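Local coordinates for protein 2'-5' RNA Ligase (Thermus thermophilus, PDB 1IUH) that belongs to the 2H phosphoesterase clan, with two LigT-like halves built around antiparallel strands and flanking helices, at residues A[66-78]-A[89-101]. Sequence-based numbering, arbitrary orientation.
Sequences LEAPFRARLRGTG and WFAKAEAEGFLRL
Phe-70 lies flat on the start of helix 96-113: Gly-97 CA sits over the ring centre, 3.5 Å from the centroid, a CH-pi contact that a residue without a side chain permits. Phe-98 CD2 and Leu-101 CD1 meet the edge of this ring, which points in turn at the face of Phe-98 in a T-shaped pair with planes at 85°. Ala-72 CB touches Phe-98 CZ. The Phe-70 ring reaches the helix because CG stands between the backbone N and the carbonyl carbon (chi1 57°). At the far end of the hairpin Phe-90 receives the backbone of Gly-78 on one face, with Gly-78 CA 4.1 Å from the ring centroid and Lys-92 CG at the edge; His-130 also stacks with Phe-90. Trp-89 offers its edge to the Gly-78 carbonyl, CD1 to O 3.2 Å.

Between these ends strands 70-80 and 88-94 pair antiparallel, and a beta bulge shifts the register between Leu-74 and Thr-77. Arg-75 N bonds Lys-92 O, and Lys-92 N answers to Gly-76 O at 2.8 Å. Leu-74 and Ala-91 pack against helix 11-21 through Leu-17.

Beyond the strands, Arg-100 grips Glu-67 side-on: NE reaches OE1 and NH2 reaches OE2, both at 2.8 Å, each oxygen using its syn lone pair, with the two planes 30° apart. A water donates to both Glu-67 OE1 and Gly-97 O. Two charge-assisted hydrogen bonds and this water would restrain the carboxylate's rotation. Backbone bonds thus join the two strands, while the Phe-70 cluster and the ion pair tie the segment entering the hairpin to the helix leaving it.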
loop_
_atom_site.group_PDB
_atom_site.type_symbol
_atom_site.label_atom_id
_atom_site.label_comp_id
_atom_site.label_asym_id
_atom_site.label_seq_id
_atom_site.Cartn_x
_atom_site.Cartn_y
_atom_site.Cartn_z
ATOM N N LEU A 66 19.082 -2.965 -5.385
ATOM C CA LEU A 66 19.594 -3.886 -4.398
ATOM C C LEU A 66 18.714 -5.139 -4.172
ATOM O O LEU A 66 19.196 -6.186 -3.696
ATOM C CB LEU A 66 19.734 -3.138 -3.072
ATOM C CG LEU A 66 20.693 -1.943 -3.045
ATOM C CD1 LEU A 66 20.532 -1.156 -1.763
ATOM C CD2 LEU A 66 22.100 -2.461 -3.161
ATOM N N GLU A 67 17.425 -5.053 -4.486
ATOM C CA GLU A 67 16.531 -6.195 -4.223
ATOM C C GLU A 67 15.957 -6.803 -5.475
ATOM O O GLU A 67 15.645 -6.096 -6.430
ATOM C CB GLU A 67 15.396 -5.772 -3.306
ATOM C CG GLU A 67 15.901 -5.268 -1.982
ATOM C CD GLU A 67 16.111 -6.394 -1.028
ATOM O OE1 GLU A 67 15.120 -7.035 -0.634
ATOM O OE2 GLU A 67 17.254 -6.662 -0.669
ATOM N N ALA A 68 15.874 -8.129 -5.464
ATOM C CA ALA A 68 15.326 -8.900 -6.578
ATOM C C ALA A 68 13.765 -9.054 -6.570
ATOM O O ALA A 68 13.120 -8.887 -5.573
ATOM C CB ALA A 68 15.965 -10.280 -6.562
ATOM N N PRO A 69 13.169 -9.328 -7.740
ATOM C CA PRO A 69 11.721 -9.530 -7.858
ATOM C C PRO A 69 11.470 -10.695 -6.907
ATOM O O PRO A 69 12.292 -11.554 -6.776
ATOM C CB PRO A 69 11.568 -9.947 -9.314
ATOM C CG PRO A 69 12.611 -9.039 -9.985
ATOM C CD PRO A 69 13.788 -9.187 -9.076
ATOM N N PHE A 70 10.351 -10.715 -6.212
ATOM C CA PHE A 70 10.083 -11.801 -5.269
ATOM C C PHE A 70 8.597 -12.200 -5.397
ATOM O O PHE A 70 7.811 -11.398 -5.888
ATOM C CB PHE A 70 10.395 -11.308 -3.857
ATOM C CG PHE A 70 9.621 -10.072 -3.455
ATOM C CD1 PHE A 70 8.335 -10.185 -2.954
ATOM C CD2 PHE A 70 10.216 -8.766 -3.561
ATOM C CE1 PHE A 70 7.611 -9.018 -2.531
ATOM C CE2 PHE A 70 9.511 -7.587 -3.144
ATOM C CZ PHE A 70 8.181 -7.731 -2.613
ATOM N N ARG A 71 8.219 -13.408 -4.971
ATOM C CA ARG A 71 6.814 -13.814 -5.054
ATOM C C ARG A 71 6.049 -13.427 -3.800
ATOM O O ARG A 71 6.585 -13.542 -2.686
ATOM C CB ARG A 71 6.683 -15.322 -5.216
ATOM C CG ARG A 71 6.565 -15.808 -6.651
ATOM C CD ARG A 71 7.895 -16.196 -7.289
ATOM N NE ARG A 71 8.196 -17.626 -7.307
ATOM C CZ ARG A 71 8.511 -18.327 -6.228
ATOM N NH1 ARG A 71 8.557 -17.733 -5.054
ATOM N NH2 ARG A 71 8.795 -19.610 -6.325
ATOM N N ALA A 72 4.817 -12.935 -3.978
ATOM C CA ALA A 72 3.943 -12.590 -2.863
ATOM C C ALA A 72 2.730 -13.518 -3.033
ATOM O O ALA A 72 2.444 -14.038 -4.141
ATOM C CB ALA A 72 3.481 -11.155 -2.932
ATOM N N ARG A 73 2.026 -13.704 -1.919
ATOM C CA ARG A 73 0.847 -14.530 -1.840
ATOM C C ARG A 73 -0.220 -13.646 -1.188
ATOM O O ARG A 73 0.039 -12.887 -0.250
ATOM C CB ARG A 73 1.181 -15.738 -0.998
ATOM C CG ARG A 73 0.060 -16.635 -0.701
ATOM C CD ARG A 73 0.455 -18.104 -0.957
ATOM N NE ARG A 73 -0.484 -18.758 -1.890
ATOM C CZ ARG A 73 -0.116 -19.664 -2.799
ATOM N NH1 ARG A 73 1.167 -20.031 -2.880
ATOM N NH2 ARG A 73 -1.009 -20.160 -3.666
ATOM N N LEU A 74 -1.412 -13.700 -1.758
ATOM C CA LEU A 74 -2.564 -12.967 -1.254
ATOM C C LEU A 74 -3.121 -13.996 -0.278
ATOM O O LEU A 74 -3.180 -15.177 -0.595
ATOM C CB LEU A 74 -3.515 -12.701 -2.410
ATOM C CG LEU A 74 -4.353 -11.438 -2.402
ATOM C CD1 LEU A 74 -3.508 -10.261 -2.106
ATOM C CD2 LEU A 74 -4.996 -11.289 -3.735
ATOM N N ARG A 75 -3.501 -13.590 0.921
ATOM C CA ARG A 75 -3.942 -14.618 1.842
ATOM C C ARG A 75 -4.952 -14.180 2.907
ATOM O O ARG A 75 -4.554 -13.744 3.979
ATOM C CB ARG A 75 -2.670 -15.185 2.483
ATOM C CG ARG A 75 -2.820 -16.513 3.148
ATOM C CD ARG A 75 -1.453 -17.121 3.435
ATOM N NE ARG A 75 -1.591 -18.271 4.335
ATOM C CZ ARG A 75 -1.742 -18.178 5.654
ATOM N NH1 ARG A 75 -1.755 -16.985 6.245
ATOM N NH2 ARG A 75 -1.927 -19.284 6.372
ATOM N N GLY A 76 -6.249 -14.284 2.637
ATOM C CA GLY A 76 -7.227 -13.875 3.653
ATOM C C GLY A 76 -7.505 -12.393 3.764
ATOM O O GLY A 76 -6.744 -11.580 3.238
ATOM N N THR A 77 -8.595 -12.033 4.440
ATOM C CA THR A 77 -8.999 -10.618 4.608
ATOM C C THR A 77 -9.006 -10.223 6.078
ATOM O O THR A 77 -8.841 -11.079 6.924
ATOM C CB THR A 77 -10.420 -10.400 4.162
ATOM O OG1 THR A 77 -11.187 -11.488 4.676
ATOM C CG2 THR A 77 -10.556 -10.302 2.683
ATOM N N GLY A 78 -9.209 -8.936 6.375
ATOM C CA GLY A 78 -9.288 -8.481 7.749
ATOM C C GLY A 78 -9.883 -7.083 7.877
ATOM O O GLY A 78 -10.180 -6.447 6.835
ATOM N N TRP A 89 -11.602 -2.320 5.257
ATOM C CA TRP A 89 -11.658 -3.725 4.929
ATOM C C TRP A 89 -10.474 -3.937 3.982
ATOM O O TRP A 89 -10.408 -3.269 2.939
ATOM C CB TRP A 89 -12.955 -4.089 4.222
ATOM C CG TRP A 89 -13.046 -5.577 3.978
ATOM C CD1 TRP A 89 -12.678 -6.572 4.849
ATOM C CD2 TRP A 89 -13.627 -6.228 2.857
ATOM N NE1 TRP A 89 -13.009 -7.792 4.341
ATOM C CE2 TRP A 89 -13.594 -7.616 3.117
ATOM C CE3 TRP A 89 -14.184 -5.778 1.647
ATOM C CZ2 TRP A 89 -14.107 -8.582 2.203
ATOM C CZ3 TRP A 89 -14.698 -6.749 0.730
ATOM C CH2 TRP A 89 -14.652 -8.129 1.031
ATOM N N PHE A 90 -9.573 -4.874 4.321
ATOM C CA PHE A 90 -8.384 -5.132 3.524
ATOM C C PHE A 90 -8.030 -6.574 3.331
ATOM O O PHE A 90 -8.450 -7.455 4.052
ATOM C CB PHE A 90 -7.150 -4.444 4.155
ATOM C CG PHE A 90 -6.842 -4.924 5.582
ATOM C CD1 PHE A 90 -6.235 -6.153 5.808
ATOM C CD2 PHE A 90 -7.289 -4.200 6.690
ATOM C CE1 PHE A 90 -6.088 -6.645 7.084
ATOM C CE2 PHE A 90 -7.143 -4.706 7.992
ATOM C CZ PHE A 90 -6.556 -5.901 8.187
ATOM N N ALA A 91 -7.186 -6.802 2.347
ATOM C CA ALA A 91 -6.725 -8.141 2.124
ATOM C C ALA A 91 -5.302 -8.242 2.734
ATOM O O ALA A 91 -4.539 -7.277 2.661
ATOM C CB ALA A 91 -6.692 -8.418 0.629
ATOM N N LYS A 92 -4.955 -9.391 3.335
ATOM C CA LYS A 92 -3.602 -9.603 3.858
ATOM C C LYS A 92 -2.769 -10.245 2.724
ATOM O O LYS A 92 -3.214 -11.155 2.022
ATOM C CB LYS A 92 -3.575 -10.501 5.134
ATOM C CG LYS A 92 -4.386 -10.002 6.397
ATOM C CD LYS A 92 -3.907 -10.619 7.762
ATOM C CE LYS A 92 -5.045 -11.281 8.670
ATOM N NZ LYS A 92 -5.769 -10.461 9.745
ATOM N N ALA A 93 -1.568 -9.727 2.508
ATOM C CA ALA A 93 -0.665 -10.288 1.503
ATOM C C ALA A 93 0.569 -10.592 2.330
ATOM O O ALA A 93 0.710 -10.043 3.416
ATOM C CB ALA A 93 -0.330 -9.272 0.443
ATOM N N GLU A 94 1.453 -11.452 1.846
ATOM C CA GLU A 94 2.654 -11.766 2.618
ATOM C C GLU A 94 3.856 -12.084 1.758
ATOM O O GLU A 94 3.715 -12.605 0.650
ATOM C CB GLU A 94 2.381 -12.938 3.562
ATOM C CG GLU A 94 2.535 -14.297 2.937
ATOM C CD GLU A 94 2.108 -15.415 3.888
ATOM O OE1 GLU A 94 2.578 -15.385 5.061
ATOM O OE2 GLU A 94 1.310 -16.308 3.452
ATOM N N ALA A 95 5.033 -11.770 2.284
ATOM C CA ALA A 95 6.317 -12.024 1.626
ATOM C C ALA A 95 7.386 -11.204 2.305
ATOM O O ALA A 95 7.192 -10.029 2.614
ATOM C CB ALA A 95 6.278 -11.639 0.160
ATOM N N GLU A 96 8.510 -11.849 2.562
ATOM C CA GLU A 96 9.685 -11.214 3.146
ATOM C C GLU A 96 10.037 -9.894 2.411
ATOM O O GLU A 96 10.417 -8.870 3.032
ATOM C CB GLU A 96 10.858 -12.149 2.982
ATOM C CG GLU A 96 11.343 -12.705 4.279
ATOM C CD GLU A 96 11.799 -11.627 5.224
ATOM O OE1 GLU A 96 11.072 -11.372 6.237
ATOM O OE2 GLU A 96 12.880 -11.039 4.933
ATOM N N GLY A 97 9.930 -9.981 1.081
ATOM C CA GLY A 97 10.233 -8.877 0.201
ATOM C C GLY A 97 9.527 -7.583 0.561
ATOM O O GLY A 97 10.177 -6.529 0.445
ATOM N N PHE A 98 8.245 -7.644 0.969
ATOM C CA PHE A 98 7.549 -6.427 1.352
ATOM C C PHE A 98 8.217 -5.853 2.566
ATOM O O PHE A 98 8.412 -4.639 2.656
ATOM C CB PHE A 98 6.070 -6.642 1.716
ATOM C CG PHE A 98 5.226 -7.109 0.588
ATOM C CD1 PHE A 98 4.390 -8.224 0.758
ATOM C CD2 PHE A 98 5.282 -6.462 -0.679
ATOM C CE1 PHE A 98 3.610 -8.699 -0.323
ATOM C CE2 PHE A 98 4.504 -6.933 -1.774
ATOM C CZ PHE A 98 3.658 -8.059 -1.598
ATOM N N LEU A 99 8.567 -6.713 3.510
ATOM C CA LEU A 99 9.170 -6.217 4.734
ATOM C C LEU A 99 10.534 -5.655 4.413
ATOM O O LEU A 99 10.869 -4.597 4.914
ATOM C CB LEU A 99 9.279 -7.312 5.810
ATOM C CG LEU A 99 8.116 -8.168 6.405
ATOM C CD1 LEU A 99 6.710 -7.627 6.119
ATOM C CD2 LEU A 99 8.211 -9.595 5.853
ATOM N N ARG A 100 11.311 -6.332 3.572
ATOM C CA ARG A 100 12.652 -5.819 3.201
ATOM C C ARG A 100 12.552 -4.422 2.510
ATOM O O ARG A 100 13.262 -3.464 2.867
ATOM C CB ARG A 100 13.433 -6.826 2.314
ATOM C CG ARG A 100 13.857 -8.123 3.026
ATOM C CD ARG A 100 14.473 -9.139 2.077
ATOM N NE ARG A 100 15.743 -8.699 1.501
ATOM C CZ ARG A 100 16.935 -8.686 2.134
ATOM N NH1 ARG A 100 17.078 -9.116 3.384
ATOM N NH2 ARG A 100 18.003 -8.167 1.543
ATOM N N LEU A 101 11.650 -4.269 1.560
ATOM C CA LEU A 101 11.519 -2.929 0.969
ATOM C C LEU A 101 11.028 -1.886 2.001
ATOM O O LEU A 101 11.469 -0.746 2.007
ATOM C CB LEU A 101 10.570 -2.946 -0.242
ATOM C CG LEU A 101 11.078 -3.738 -1.450
ATOM C CD1 LEU A 101 9.994 -3.708 -2.569
ATOM C CD2 LEU A 101 12.416 -3.171 -1.919
HETATM O O HOH W 1 12.643 -6.788 -1.398
HETATM O O HOH W 2 -14.033 -9.859 5.121
#